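Local coordinates for protein phosphatidylglycerophosphatase B (Bacillus subtilis, PDB 6FMX) that removes the terminal phosphate from phosphatidylglycerophosphate to give phosphatidylglycerol, and also dephosphorylates undecaprenyl pyrophosphate in the cell membrane, at residues A[105-110]-A[141-146]. Numbering follows the deposited sequence.
Sequences GTDRLL and SMNAAC. With OLC ((2R)-2,3-dihydroxypropyl (9Z)-octadec-9-enoate), chain E; OLC ((2R)-2,3-dihydroxypropyl (9Z)-octadec-9-enoate), chain F.
Arg108 and Asn143 meet between two antiparallel transmembrane helices of the PAP2 fold, beside the active site: the tungstate lies about 5 Å from the Arg108 side chain, and Asn143 stands one helical turn beyond His140, the probable proton donor. The example illustrates how a membrane enzyme can satisfy a buried amide between helices by giving each of its ends a partner. The short helical segments run 9.8 Å apart with their directions at 155°. Bent at its second and third torsions, the Arg108 chain curls back to bring its guanidinium across the Asn143 amide at a steep angle, the two planes 73° apart. NH1 of Arg108 donates to OD1 of Asn143 over 3.3 Å, reaching the oxygen from the side and slightly out of the amide plane, while ND2 of Asn143 is spent on Gly72 O. A water within 2.7 Å of Asn143 OD1 can donate to it, and accepts weakly from Arg108 NH1. At another edge of the guanidinium sits O23 of a monoolein headgroup, modelled so close to NE that the details of this bond are doubtful. Were Arg108 replaced by an alanine, Asn143 OD1 would probably lose its charged donor. Asp107, its CG anti to the backbone N (chi1 -175°), projects into the interface, where OD2 comes 3.0 Å from Asn143 OD1, a close approach of two acceptors. Its OD1 lies 3.6 Å from CB of Cys146 and, in one of the two modelled conformers of Met142, 3.2 Å from CG of that residue. In the same conformer, CE of Met142 packs against CD2 of Leu110 at 3.7 Å, the side chains crossing nearly at right angles. Helix 74-92 touches the Arg108-Asn143 side through Ser74, whereas helix 192-215 meets Asp107 through Leu205, and helix 166-186 packs on Ala144.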
ATOM      1  N   GLY A 105       0.475  11.599  -3.184  1.00 33.26           N
ATOM      2  CA  GLY A 105       0.545  12.628  -2.161  1.00 36.34           C
ATOM      3  C   GLY A 105      -0.651  12.593  -1.233  1.00 36.18           C
ATOM      4  O   GLY A 105      -0.510  12.715  -0.015  1.00 35.18           O
ATOM      5  N   THR A 106      -1.850  12.420  -1.802  1.00 33.33           N
ATOM      6  CA  THR A 106      -3.047  12.223  -0.990  1.00 33.72           C
ATOM      7  C   THR A 106      -2.854  11.057  -0.036  1.00 33.36           C
ATOM      8  O   THR A 106      -3.206  11.128   1.146  1.00 31.57           O
ATOM      9  CB  THR A 106      -4.252  11.956  -1.895  1.00 38.82           C
ATOM     10  OG1 THR A 106      -4.461  13.076  -2.762  1.00 37.61           O
ATOM     11  CG2 THR A 106      -5.508  11.704  -1.067  1.00 33.36           C
ATOM     12  N   ASP A 107      -2.287   9.969  -0.554  1.00 31.12           N
ATOM     13  CA  ASP A 107      -2.076   8.777   0.245  1.00 31.55           C
ATOM     14  C   ASP A 107      -1.149   9.054   1.421  1.00 29.91           C
ATOM     15  O   ASP A 107      -1.434   8.662   2.557  1.00 29.22           O
ATOM     16  CB  ASP A 107      -1.508   7.683  -0.649  1.00 32.94           C
ATOM     17  CG  ASP A 107      -1.370   6.380   0.063  1.00 37.60           C
ATOM     18  OD1 ASP A 107      -2.364   5.631   0.071  1.00 40.59           O
ATOM     19  OD2 ASP A 107      -0.278   6.112   0.614  1.00 39.20           O
ATOM     20  N   ARG A 108      -0.031   9.729   1.166  1.00 31.91           N
ATOM     21  CA  ARG A 108       0.918  10.004   2.236  1.00 32.29           C
ATOM     22  C   ARG A 108       0.321  10.956   3.259  1.00 35.56           C
ATOM     23  O   ARG A 108       0.535  10.795   4.469  1.00 32.25           O
ATOM     24  CB  ARG A 108       2.203  10.579   1.647  1.00 37.07           C
ATOM     25  CG  ARG A 108       2.917   9.625   0.713  1.00 33.87           C
ATOM     26  CD  ARG A 108       3.364   8.391   1.466  1.00 38.43           C
ATOM     27  NE  ARG A 108       4.283   8.739   2.543  1.00 42.47           N
ATOM     28  CZ  ARG A 108       4.495   7.993   3.620  1.00 42.76           C
ATOM     29  NH1 ARG A 108       3.851   6.840   3.774  1.00 39.17           N
ATOM     30  NH2 ARG A 108       5.356   8.404   4.542  1.00 49.42           N
ATOM     31  N   LEU A 109      -0.437  11.949   2.792  1.00 32.89           N
ATOM     32  CA  LEU A 109      -1.057  12.899   3.707  1.00 35.57           C
ATOM     33  C   LEU A 109      -2.075  12.213   4.610  1.00 34.57           C
ATOM     34  O   LEU A 109      -2.108  12.461   5.821  1.00 33.10           O
ATOM     35  CB  LEU A 109      -1.717  14.032   2.919  1.00 36.75           C
ATOM     36  CG  LEU A 109      -2.358  15.154   3.739  1.00 40.58           C
ATOM     37  CD1 LEU A 109      -1.400  15.649   4.811  1.00 39.72           C
ATOM     38  CD2 LEU A 109      -2.807  16.304   2.841  1.00 42.85           C
ATOM     39  N   LEU A 110      -2.916  11.352   4.035  1.00 30.88           N
ATOM     40  CA  LEU A 110      -3.945  10.678   4.817  1.00 30.01           C
ATOM     41  C   LEU A 110      -3.330   9.727   5.841  1.00 30.25           C
ATOM     42  O   LEU A 110      -3.779   9.665   6.992  1.00 27.98           O
ATOM     43  CB  LEU A 110      -4.891   9.931   3.875  1.00 28.08           C
ATOM     44  CG  LEU A 110      -6.021   9.083   4.455  1.00 34.54           C
ATOM     45  CD1 LEU A 110      -6.999   9.950   5.249  1.00 32.82           C
ATOM     46  CD2 LEU A 110      -6.752   8.339   3.334  1.00 36.19           C
ATOM     47  N   SER A 141       2.312  -0.362   3.602  1.00 27.00           N
ATOM     48  CA  SER A 141       1.194  -1.117   3.056  1.00 25.49           C
ATOM     49  C   SER A 141       0.218  -0.206   2.337  1.00 26.66           C
ATOM     50  O   SER A 141      -0.322  -0.548   1.279  1.00 24.70           O
ATOM     51  CB  SER A 141       0.494  -1.885   4.179  1.00 24.78           C
ATOM     52  OG  SER A 141       1.449  -2.570   4.979  1.00 28.02           O
ATOM     53  N   MET A 142      -0.023   0.983   2.912  0.71 27.76           N
ATOM     54  CA  MET A 142      -0.903   1.960   2.290  0.71 28.28           C
ATOM     55  C   MET A 142      -0.315   2.483   0.983  0.71 29.72           C
ATOM     56  O   MET A 142      -1.042   2.663  -0.002  0.71 28.05           O
ATOM     57  CB  MET A 142      -1.152   3.109   3.262  0.71 27.96           C
ATOM     58  CG  MET A 142      -2.300   4.023   2.883  0.71 31.39           C
ATOM     59  SD  MET A 142      -3.008   4.773   4.359  0.71 30.66           S
ATOM     60  CE  MET A 142      -3.779   6.224   3.629  0.71 32.21           C
ATOM     61  N   ASN A 143       0.996   2.755   0.969  1.00 27.80           N
ATOM     62  CA  ASN A 143       1.683   3.138  -0.266  1.00 28.76           C
ATOM     63  C   ASN A 143       1.547   2.056  -1.330  1.00 29.45           C
ATOM     64  O   ASN A 143       1.249   2.347  -2.497  1.00 27.78           O
ATOM     65  CB  ASN A 143       3.175   3.378  -0.002  1.00 28.88           C
ATOM     66  CG  ASN A 143       3.458   4.589   0.860  1.00 32.60           C
ATOM     67  OD1 ASN A 143       2.578   5.390   1.152  1.00 31.99           O
ATOM     68  ND2 ASN A 143       4.718   4.720   1.280  1.00 32.72           N
ATOM     69  N   ALA A 144       1.808   0.798  -0.955  1.00 26.59           N
ATOM     70  CA  ALA A 144       1.879  -0.261  -1.961  1.00 28.90           C
ATOM     71  C   ALA A 144       0.492  -0.602  -2.497  1.00 28.05           C
ATOM     72  O   ALA A 144       0.322  -0.869  -3.691  1.00 27.19           O
ATOM     73  CB  ALA A 144       2.555  -1.509  -1.384  1.00 24.92           C
ATOM     74  N   ALA A 145      -0.513  -0.621  -1.618  1.00 26.66           N
ATOM     75  CA  ALA A 145      -1.854  -0.980  -2.057  1.00 26.03           C
ATOM     76  C   ALA A 145      -2.478   0.105  -2.919  1.00 27.25           C
ATOM     77  O   ALA A 145      -3.420  -0.174  -3.661  1.00 30.27           O
ATOM     78  CB  ALA A 145      -2.748  -1.278  -0.854  1.00 25.61           C
ATOM     79  N   CYS A 146      -1.990   1.334  -2.824  1.00 27.98           N
ATOM     80  CA  CYS A 146      -2.407   2.412  -3.709  1.00 27.24           C
ATOM     81  C   CYS A 146      -1.580   2.436  -4.990  1.00 29.38           C
ATOM     82  O   CYS A 146      -2.125   2.274  -6.081  1.00 26.06           O
ATOM     83  CB  CYS A 146      -2.297   3.752  -2.978  1.00 27.77           C
ATOM     84  SG  CYS A 146      -2.621   5.202  -4.009  1.00 31.26           S
TER
HETATM   85  C18 OLC E 304     -14.881  10.612  -8.684  1.00 40.49           C
HETATM   86  C10 OLC E 304      -7.058  11.113  -6.429  1.00 46.20           C
HETATM   87  C9  OLC E 304      -6.418  12.073  -5.793  1.00 50.67           C
HETATM   88  C17 OLC E 304     -13.856  10.662  -7.554  1.00 43.00           C
HETATM   89  C11 OLC E 304      -8.575  10.984  -6.347  1.00 47.59           C
HETATM   90  C8  OLC E 304      -7.158  13.111  -4.946  1.00 56.11           C
HETATM   91  C24 OLC E 304       2.893  14.831   1.668  1.00 51.92           C
HETATM   92  C16 OLC E 304     -13.433  12.115  -7.337  1.00 47.00           C
HETATM   93  C12 OLC E 304      -9.165  11.154  -7.746  1.00 43.64           C
HETATM   94  C7  OLC E 304      -6.541  14.491  -5.206  1.00 59.33           C
HETATM   95  C15 OLC E 304     -11.951  12.160  -6.972  1.00 50.01           C
HETATM   96  C13 OLC E 304      -9.645  12.589  -7.928  1.00 47.48           C
HETATM   97  C6  OLC E 304      -6.350  15.265  -3.897  1.00 62.24           C
HETATM   98  C14 OLC E 304     -11.149  12.596  -8.197  1.00 46.12           C
HETATM   99  C5  OLC E 304      -4.994  15.982  -3.895  1.00 57.87           C
HETATM  100  C4  OLC E 304      -4.438  16.165  -2.476  1.00 51.33           C
HETATM  101  C3  OLC E 304      -2.908  16.236  -2.538  1.00 49.48           C
HETATM  102  C2  OLC E 304      -2.328  16.191  -1.124  1.00 44.15           C
HETATM  103  C21 OLC E 304       1.180  15.629  -0.023  1.00 49.34           C
HETATM  104  C1  OLC E 304      -0.800  16.251  -1.157  1.00 48.58           C
HETATM  105  C22 OLC E 304       1.417  14.946   1.319  1.00 46.36           C
HETATM  106  O19 OLC E 304      -0.225  16.271  -2.190  1.00 54.22           O
HETATM  107  O25 OLC E 304       2.986  14.647   3.058  1.00 54.86           O
HETATM  108  O23 OLC E 304       0.797  15.693   2.327  1.00 56.23           O
HETATM  109  O20 OLC E 304      -0.066  16.273   0.037  1.00 51.79           O
HETATM  110  C10 OLC F 305       1.214  16.618  -8.896  1.00 54.16           C
HETATM  111  C9  OLC F 305       1.518  16.247  -7.655  1.00 52.70           C
HETATM  112  C11 OLC F 305       0.028  17.519  -9.144  1.00 55.51           C
HETATM  113  C8  OLC F 305       0.679  16.726  -6.496  1.00 55.70           C
HETATM  114  C24 OLC F 305       7.859  11.008   3.076  1.00 58.71           C
HETATM  115  C12 OLC F 305      -1.210  16.671  -9.406  1.00 62.13           C
HETATM  116  C7  OLC F 305       1.530  16.761  -5.232  1.00 52.56           C
HETATM  117  C6  OLC F 305       2.597  15.672  -5.259  1.00 51.88           C
HETATM  118  C5  OLC F 305       2.790  15.062  -3.875  1.00 51.60           C
HETATM  119  C4  OLC F 305       4.268  14.845  -3.575  1.00 51.82           C
HETATM  120  C3  OLC F 305       4.487  13.536  -2.825  1.00 52.17           C
HETATM  121  C2  OLC F 305       4.438  13.754  -1.317  1.00 51.85           C
HETATM  122  C21 OLC F 305       6.704  12.522   1.473  1.00 59.11           C
HETATM  123  C1  OLC F 305       5.412  12.819  -0.640  1.00 53.23           C
HETATM  124  C22 OLC F 305       6.740  11.110   2.048  1.00 56.14           C
HETATM  125  O19 OLC F 305       6.166  12.123  -1.300  1.00 56.40           O
HETATM  126  O25 OLC F 305       7.470  11.687   4.276  1.00 65.08           O
HETATM  127  O23 OLC F 305       5.486  10.819   2.676  1.00 52.92           O
HETATM  128  O20 OLC F 305       5.460  12.736   0.811  1.00 57.79           O
HETATM  129  O   HOH W   1       0.984   5.833   3.231  0.51 32.41           O